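Local coordinates for multisubunit Na+/H+ antiporter, D subunit (PDB 6Z16), which probably exchanges cations for protons across the cell membrane as the antiporter-like D subunit of a multisubunit Na+/H+ antiporter, at residues Met189-Ser201 against Thr259-Thr271. Sequence-based numbering, arbitrary orientation.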
ATOM      1  N   MET D 189     -36.026  24.522  34.246  1.00 46.78           N
ATOM      2  CA  MET D 189     -37.071  25.244  34.970  1.00 35.44           C
ATOM      3  C   MET D 189     -36.661  25.552  36.401  1.00 41.07           C
ATOM      4  O   MET D 189     -36.817  26.684  36.868  1.00 53.87           O
ATOM      5  CB  MET D 189     -38.351  24.424  35.000  1.00 49.20           C
ATOM      6  CG  MET D 189     -38.997  24.090  33.692  1.00 58.01           C
ATOM      7  SD  MET D 189     -39.758  25.420  32.785  1.00 77.42           S
ATOM      8  CE  MET D 189     -40.348  24.481  31.381  1.00 55.44           C
ATOM      9  N   ALA D 190     -36.138  24.552  37.114  1.00 32.41           N
ATOM     10  CA  ALA D 190     -35.911  24.690  38.551  1.00 29.43           C
ATOM     11  C   ALA D 190     -34.766  25.643  38.859  1.00 41.13           C
ATOM     12  O   ALA D 190     -34.869  26.479  39.768  1.00 51.02           O
ATOM     13  CB  ALA D 190     -35.638  23.324  39.170  1.00 30.77           C
ATOM     14  N   HIS D 191     -33.683  25.564  38.096  1.00 46.21           N
ATOM     15  CA  HIS D 191     -32.532  26.394  38.406  1.00 41.10           C
ATOM     16  C   HIS D 191     -32.740  27.839  37.973  1.00 46.01           C
ATOM     17  O   HIS D 191     -32.315  28.755  38.686  1.00 53.73           O
ATOM     18  CB  HIS D 191     -31.283  25.795  37.772  1.00 44.56           C
ATOM     19  CG  HIS D 191     -30.002  26.308  38.344  1.00 56.66           C
ATOM     20  ND1 HIS D 191     -29.328  27.376  37.809  1.00 75.82           N
ATOM     21  CD2 HIS D 191     -29.275  25.896  39.406  1.00 77.60           C
ATOM     22  CE1 HIS D 191     -28.234  27.600  38.510  1.00 64.98           C
ATOM     23  NE2 HIS D 191     -28.179  26.716  39.487  1.00 71.28           N
ATOM     24  N   LEU D 192     -33.434  28.084  36.860  1.00 38.14           N
ATOM     25  CA  LEU D 192     -33.754  29.473  36.561  1.00 35.84           C
ATOM     26  C   LEU D 192     -34.880  29.999  37.435  1.00 32.79           C
ATOM     27  O   LEU D 192     -34.960  31.209  37.621  1.00 38.86           O
ATOM     28  CB  LEU D 192     -34.076  29.685  35.075  1.00 41.76           C
ATOM     29  CG  LEU D 192     -35.293  29.252  34.271  1.00 41.87           C
ATOM     30  CD1 LEU D 192     -36.344  30.310  34.265  1.00 61.90           C
ATOM     31  CD2 LEU D 192     -34.871  28.970  32.859  1.00 49.68           C
ATOM     32  N   ALA D 193     -35.718  29.132  38.009  1.00 28.41           N
ATOM     33  CA  ALA D 193     -36.652  29.588  39.034  1.00 30.47           C
ATOM     34  C   ALA D 193     -35.910  30.064  40.275  1.00 33.27           C
ATOM     35  O   ALA D 193     -36.251  31.105  40.851  1.00 38.30           O
ATOM     36  CB  ALA D 193     -37.632  28.473  39.386  1.00 20.47           C
ATOM     37  N   ASP D 194     -34.864  29.333  40.667  1.00 31.32           N
ATOM     38  CA  ASP D 194     -34.022  29.759  41.784  1.00 41.58           C
ATOM     39  C   ASP D 194     -33.284  31.056  41.459  1.00 40.14           C
ATOM     40  O   ASP D 194     -33.155  31.945  42.313  1.00 40.66           O
ATOM     41  CB  ASP D 194     -33.035  28.644  42.126  1.00 54.57           C
ATOM     42  CG  ASP D 194     -32.365  28.832  43.477  1.00 79.14           C
ATOM     43  OD1 ASP D 194     -32.671  29.810  44.189  1.00 80.51           O
ATOM     44  OD2 ASP D 194     -31.520  27.985  43.832  1.00 85.39           O
ATOM     45  N   ARG D 195     -32.819  31.198  40.217  1.00 36.47           N
ATOM     46  CA  ARG D 195     -32.083  32.403  39.853  1.00 27.34           C
ATOM     47  C   ARG D 195     -32.992  33.620  39.729  1.00 31.89           C
ATOM     48  O   ARG D 195     -32.589  34.727  40.099  1.00 38.23           O
ATOM     49  CB  ARG D 195     -31.305  32.188  38.560  1.00 14.66           C
ATOM     50  CG  ARG D 195     -30.054  31.363  38.749  1.00 12.38           C
ATOM     51  CD  ARG D 195     -29.207  31.350  37.499  1.00  9.73           C
ATOM     52  NE  ARG D 195     -27.913  30.730  37.741  1.00 15.30           N
ATOM     53  CZ  ARG D 195     -26.941  30.667  36.847  1.00 22.99           C
ATOM     54  NH1 ARG D 195     -27.107  31.208  35.653  1.00 26.12           N
ATOM     55  NH2 ARG D 195     -25.794  30.092  37.161  1.00 21.43           N
ATOM     56  N   ILE D 196     -34.206  33.446  39.201  1.00 27.63           N
ATOM     57  CA  ILE D 196     -35.181  34.531  39.164  1.00 27.56           C
ATOM     58  C   ILE D 196     -35.590  34.937  40.577  1.00 35.90           C
ATOM     59  O   ILE D 196     -35.696  36.129  40.884  1.00 35.01           O
ATOM     60  CB  ILE D 196     -36.388  34.125  38.298  1.00 20.48           C
ATOM     61  CG1 ILE D 196     -36.024  34.154  36.819  1.00 22.55           C
ATOM     62  CG2 ILE D 196     -37.590  35.002  38.539  1.00 29.78           C
ATOM     63  CD1 ILE D 196     -37.103  33.594  35.936  1.00 29.03           C
ATOM     64  N   ASN D 197     -35.759  33.969  41.478  1.00 40.24           N
ATOM     65  CA  ASN D 197     -36.047  34.335  42.860  1.00 44.74           C
ATOM     66  C   ASN D 197     -34.842  34.914  43.595  1.00 49.35           C
ATOM     67  O   ASN D 197     -35.018  35.466  44.685  1.00 51.95           O
ATOM     68  CB  ASN D 197     -36.589  33.128  43.621  1.00 54.39           C
ATOM     69  CG  ASN D 197     -37.979  32.742  43.172  1.00 69.88           C
ATOM     70  OD1 ASN D 197     -38.823  33.602  42.930  1.00 68.15           O
ATOM     71  ND2 ASN D 197     -38.228  31.444  43.060  1.00 73.43           N
ATOM     72  N   ALA D 198     -33.631  34.807  43.040  1.00 55.24           N
ATOM     73  CA  ALA D 198     -32.489  35.493  43.639  1.00 56.14           C
ATOM     74  C   ALA D 198     -32.355  36.949  43.201  1.00 53.08           C
ATOM     75  O   ALA D 198     -31.636  37.707  43.858  1.00 50.70           O
ATOM     76  CB  ALA D 198     -31.192  34.752  43.320  1.00 58.27           C
ATOM     77  N   LEU D 199     -33.005  37.357  42.111  1.00 56.75           N
ATOM     78  CA  LEU D 199     -32.998  38.755  41.664  1.00 65.68           C
ATOM     79  C   LEU D 199     -34.401  39.204  41.253  1.00 79.98           C
ATOM     80  O   LEU D 199     -34.598  39.860  40.232  1.00 82.73           O
ATOM     81  CB  LEU D 199     -31.974  38.975  40.546  1.00 59.21           C
ATOM     82  CG  LEU D 199     -31.756  38.116  39.289  1.00 55.85           C
ATOM     83  CD1 LEU D 199     -32.698  38.354  38.127  1.00 46.74           C
ATOM     84  CD2 LEU D 199     -30.349  38.389  38.819  1.00 41.36           C
ATOM     85  N   GLY D 200     -35.392  38.912  42.094  1.00 84.41           N
ATOM     86  CA  GLY D 200     -36.790  39.080  41.729  1.00 79.05           C
ATOM     87  C   GLY D 200     -37.295  40.509  41.680  1.00 87.40           C
ATOM     88  O   GLY D 200     -38.444  40.716  41.275  1.00 90.62           O
ATOM     89  N   SER D 201     -36.482  41.492  42.061  1.00 93.96           N
ATOM     90  CA  SER D 201     -36.915  42.885  42.062  1.00101.31           C
ATOM     91  C   SER D 201     -36.503  43.638  40.800  1.00104.79           C
ATOM     92  O   SER D 201     -36.187  44.832  40.871  1.00110.86           O
ATOM     93  CB  SER D 201     -36.386  43.598  43.310  1.00 97.67           C
ATOM     94  OG  SER D 201     -34.973  43.668  43.303  1.00100.84           O
ATOM     95  N   THR D 259     -45.621  28.322  34.339  1.00 42.71           N
ATOM     96  CA  THR D 259     -44.824  29.541  34.291  1.00 43.61           C
ATOM     97  C   THR D 259     -45.104  30.441  35.487  1.00 34.00           C
ATOM     98  O   THR D 259     -44.177  30.951  36.124  1.00 34.55           O
ATOM     99  CB  THR D 259     -45.123  30.269  32.982  1.00 49.40           C
ATOM    100  OG1 THR D 259     -44.807  29.411  31.882  1.00 50.07           O
ATOM    101  CG2 THR D 259     -44.319  31.534  32.865  1.00 59.33           C
ATOM    102  N   PHE D 260     -46.374  30.631  35.825  1.00 36.42           N
ATOM    103  CA  PHE D 260     -46.686  31.551  36.906  1.00 37.37           C
ATOM    104  C   PHE D 260     -46.809  30.895  38.268  1.00 40.38           C
ATOM    105  O   PHE D 260     -46.917  31.610  39.266  1.00 46.92           O
ATOM    106  CB  PHE D 260     -47.948  32.333  36.578  1.00 48.94           C
ATOM    107  CG  PHE D 260     -47.713  33.384  35.555  1.00 82.34           C
ATOM    108  CD1 PHE D 260     -47.096  34.569  35.917  1.00108.64           C
ATOM    109  CD2 PHE D 260     -48.045  33.179  34.231  1.00 82.42           C
ATOM    110  CE1 PHE D 260     -46.845  35.538  34.988  1.00132.71           C
ATOM    111  CE2 PHE D 260     -47.794  34.150  33.299  1.00 87.67           C
ATOM    112  CZ  PHE D 260     -47.192  35.330  33.684  1.00105.50           C
ATOM    113  N   THR D 261     -46.769  29.569  38.351  1.00 43.86           N
ATOM    114  CA  THR D 261     -46.647  28.922  39.644  1.00 35.61           C
ATOM    115  C   THR D 261     -45.226  28.491  39.962  1.00 39.52           C
ATOM    116  O   THR D 261     -44.948  28.138  41.111  1.00 38.82           O
ATOM    117  CB  THR D 261     -47.580  27.713  39.719  1.00 48.87           C
ATOM    118  OG1 THR D 261     -47.326  26.845  38.608  1.00 45.57           O
ATOM    119  CG2 THR D 261     -49.035  28.160  39.699  1.00 51.91           C
ATOM    120  N   LEU D 262     -44.318  28.528  38.989  1.00 45.22           N
ATOM    121  CA  LEU D 262     -42.945  28.096  39.213  1.00 47.18           C
ATOM    122  C   LEU D 262     -41.926  29.209  39.043  1.00 51.48           C
ATOM    123  O   LEU D 262     -41.070  29.399  39.915  1.00 48.43           O
ATOM    124  CB  LEU D 262     -42.608  26.940  38.265  1.00 42.92           C
ATOM    125  CG  LEU D 262     -41.187  26.401  38.364  1.00 36.85           C
ATOM    126  CD1 LEU D 262     -40.904  25.880  39.752  1.00 34.41           C
ATOM    127  CD2 LEU D 262     -41.019  25.317  37.347  1.00 28.39           C
ATOM    128  N   LEU D 263     -41.986  29.950  37.941  1.00 50.02           N
ATOM    129  CA  LEU D 263     -40.892  30.839  37.571  1.00 45.51           C
ATOM    130  C   LEU D 263     -41.083  32.239  38.142  1.00 43.72           C
ATOM    131  O   LEU D 263     -40.244  32.727  38.904  1.00 40.18           O
ATOM    132  CB  LEU D 263     -40.769  30.890  36.046  1.00 49.57           C
ATOM    133  CG  LEU D 263     -40.540  29.529  35.387  1.00 49.77           C
ATOM    134  CD1 LEU D 263     -40.475  29.642  33.875  1.00 34.75           C
ATOM    135  CD2 LEU D 263     -39.307  28.858  35.948  1.00 47.68           C
ATOM    136  N   PHE D 264     -42.188  32.887  37.793  1.00 48.94           N
ATOM    137  CA  PHE D 264     -42.398  34.299  38.082  1.00 46.84           C
ATOM    138  C   PHE D 264     -43.338  34.422  39.272  1.00 40.40           C
ATOM    139  O   PHE D 264     -44.559  34.340  39.126  1.00 35.79           O
ATOM    140  CB  PHE D 264     -42.946  35.008  36.850  1.00 60.53           C
ATOM    141  CG  PHE D 264     -42.067  34.874  35.645  1.00 86.76           C
ATOM    142  CD1 PHE D 264     -40.883  35.579  35.548  1.00117.76           C
ATOM    143  CD2 PHE D 264     -42.429  34.043  34.605  1.00 90.82           C
ATOM    144  CE1 PHE D 264     -40.072  35.444  34.440  1.00 99.43           C
ATOM    145  CE2 PHE D 264     -41.624  33.908  33.492  1.00 97.28           C
ATOM    146  CZ  PHE D 264     -40.447  34.609  33.412  1.00 97.51           C
ATOM    147  N   THR D 265     -42.766  34.625  40.456  1.00 56.93           N
ATOM    148  CA  THR D 265     -43.536  34.791  41.681  1.00 64.60           C
ATOM    149  C   THR D 265     -43.383  36.162  42.321  1.00 67.81           C
ATOM    150  O   THR D 265     -44.338  36.646  42.926  1.00 71.36           O
ATOM    151  CB  THR D 265     -43.147  33.727  42.721  1.00 56.95           C
ATOM    152  OG1 THR D 265     -41.778  33.899  43.096  1.00 55.60           O
ATOM    153  CG2 THR D 265     -43.343  32.325  42.161  1.00 41.84           C
ATOM    154  N   HIS D 266     -42.213  36.788  42.222  1.00 72.16           N
ATOM    155  CA  HIS D 266     -42.052  38.159  42.687  1.00 76.14           C
ATOM    156  C   HIS D 266     -42.779  39.129  41.767  1.00 73.76           C
ATOM    157  O   HIS D 266     -42.891  38.899  40.558  1.00 72.47           O
ATOM    158  CB  HIS D 266     -40.579  38.537  42.755  1.00 81.49           C
ATOM    159  CG  HIS D 266     -39.840  37.902  43.886  1.00 97.05           C
ATOM    160  ND1 HIS D 266     -39.295  36.640  43.806  1.00111.24           N
ATOM    161  CD2 HIS D 266     -39.530  38.368  45.118  1.00102.33           C
ATOM    162  CE1 HIS D 266     -38.696  36.349  44.946  1.00116.06           C
ATOM    163  NE2 HIS D 266     -38.822  37.382  45.758  1.00113.42           N
ATOM    164  N   ASP D 267     -43.245  40.231  42.361  1.00 74.47           N
ATOM    165  CA  ASP D 267     -44.042  41.274  41.708  1.00 83.82           C
ATOM    166  C   ASP D 267     -45.262  40.669  41.013  1.00 69.43           C
ATOM    167  O   ASP D 267     -45.453  40.776  39.801  1.00 67.16           O
ATOM    168  CB  ASP D 267     -43.187  42.104  40.745  1.00112.41           C
ATOM    169  CG  ASP D 267     -42.147  42.940  41.471  1.00126.70           C
ATOM    170  OD1 ASP D 267     -42.398  43.322  42.632  1.00125.52           O
ATOM    171  OD2 ASP D 267     -41.078  43.210  40.886  1.00130.15           O
ATOM    172  N   ALA D 268     -46.082  40.010  41.825  1.00 66.30           N
ATOM    173  CA  ALA D 268     -47.166  39.180  41.328  1.00 60.77           C
ATOM    174  C   ALA D 268     -48.422  39.970  41.009  1.00 58.59           C
ATOM    175  O   ALA D 268     -49.269  39.479  40.248  1.00 56.37           O
ATOM    176  CB  ALA D 268     -47.488  38.099  42.359  1.00 57.46           C
ATOM    177  N   ALA D 269     -48.545  41.179  41.563  1.00 56.51           N
ATOM    178  CA  ALA D 269     -49.781  41.949  41.462  1.00 55.23           C
ATOM    179  C   ALA D 269     -50.065  42.367  40.025  1.00 55.61           C
ATOM    180  O   ALA D 269     -51.191  42.212  39.534  1.00 58.77           O
ATOM    181  CB  ALA D 269     -49.697  43.167  42.379  1.00 46.35           C
ATOM    182  N   TYR D 270     -49.037  42.855  39.324  1.00 46.24           N
ATOM    183  CA  TYR D 270     -49.192  43.320  37.949  1.00 44.09           C
ATOM    184  C   TYR D 270     -49.526  42.169  37.008  1.00 43.80           C
ATOM    185  O   TYR D 270     -50.431  42.279  36.168  1.00 41.73           O
ATOM    186  CB  TYR D 270     -47.909  44.021  37.499  1.00 47.78           C
ATOM    187  CG  TYR D 270     -47.960  44.561  36.091  1.00 51.78           C
ATOM    188  CD1 TYR D 270     -48.603  45.755  35.812  1.00 54.16           C
ATOM    189  CD2 TYR D 270     -47.374  43.870  35.038  1.00 50.01           C
ATOM    190  CE1 TYR D 270     -48.657  46.247  34.531  1.00 51.55           C
ATOM    191  CE2 TYR D 270     -47.432  44.350  33.756  1.00 53.75           C
ATOM    192  CZ  TYR D 270     -48.069  45.540  33.510  1.00 55.95           C
ATOM    193  OH  TYR D 270     -48.121  46.020  32.229  1.00 62.02           O
ATOM    194  N   THR D 271     -48.806  41.055  37.142  1.00 42.72           N
ATOM    195  CA  THR D 271     -49.024  39.915  36.258  1.00 40.69           C
ATOM    196  C   THR D 271     -50.388  39.283  36.495  1.00 38.08           C
ATOM    197  O   THR D 271     -51.072  38.892  35.541  1.00 34.53           O
ATOM    198  CB  THR D 271     -47.912  38.886  36.447  1.00 43.95           C
ATOM    199  OG1 THR D 271     -47.869  38.470  37.815  1.00 46.13           O
ATOM    200  CG2 THR D 271     -46.572  39.475  36.063  1.00 39.31           C
TER
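Ala193 and Leu263 bring the two backbones together, their CA atoms 4.7 Å apart, where helix 189-198 meets the 259-263 part of helix 249-263. The local axes of helix 189-198 and helix 259-263 are inclined at 71°, with a closest approach of 10.0 Å. A second approach, Gly200 to His266 with CA atoms 5.4 Å apart, joins the loops that follow the two helical parts. A wider, pi-type turn spans 259-263: Thr259 O accepts from both Leu263 N and Phe264 N.

Leu263 carries the apolar part. Its CG lies anti to its own carbonyl carbon, and from there the CD2 branch reaches Leu192 CD1 at 3.7 Å and also meets the methyl of Ala193. Leu262 works beside it, its CD2 lying 3.7 Å from Met189 CB. Further along, Ile196 divides its branches: CG2 abuts Leu263 O, whereas CD1 approaches Phe264 CE1 obliquely at 3.8 Å.

Polar contacts follow at the His266 end. Asn197 OD1 sits at the edge of the His266 imidazole, in its plane, and accepts a weak bond from His266 ND1 (3.2 Å, N-H...O angle 127°), with the amide and ring planes 53° apart. Gly200 CA lies over one face of the same ring, 4.2 Å from its centroid, a CH-pi contact. His266 is poorly ordered, so its ring placement and the weak bond are approximate.

Residues from elsewhere in the chain extend the packing: Tyr483 of helix 481-487 touches both Met189 and Leu262, and helix 129-148 adds Leu129 against Met189 and Leu192. The contact thus joins the short helix following helix 153-183 to the turn between helices 249-263 and 268-292, at the periphery of this antiporter-like helical bundle, with helix 203-219 packing against Thr259 and Leu199.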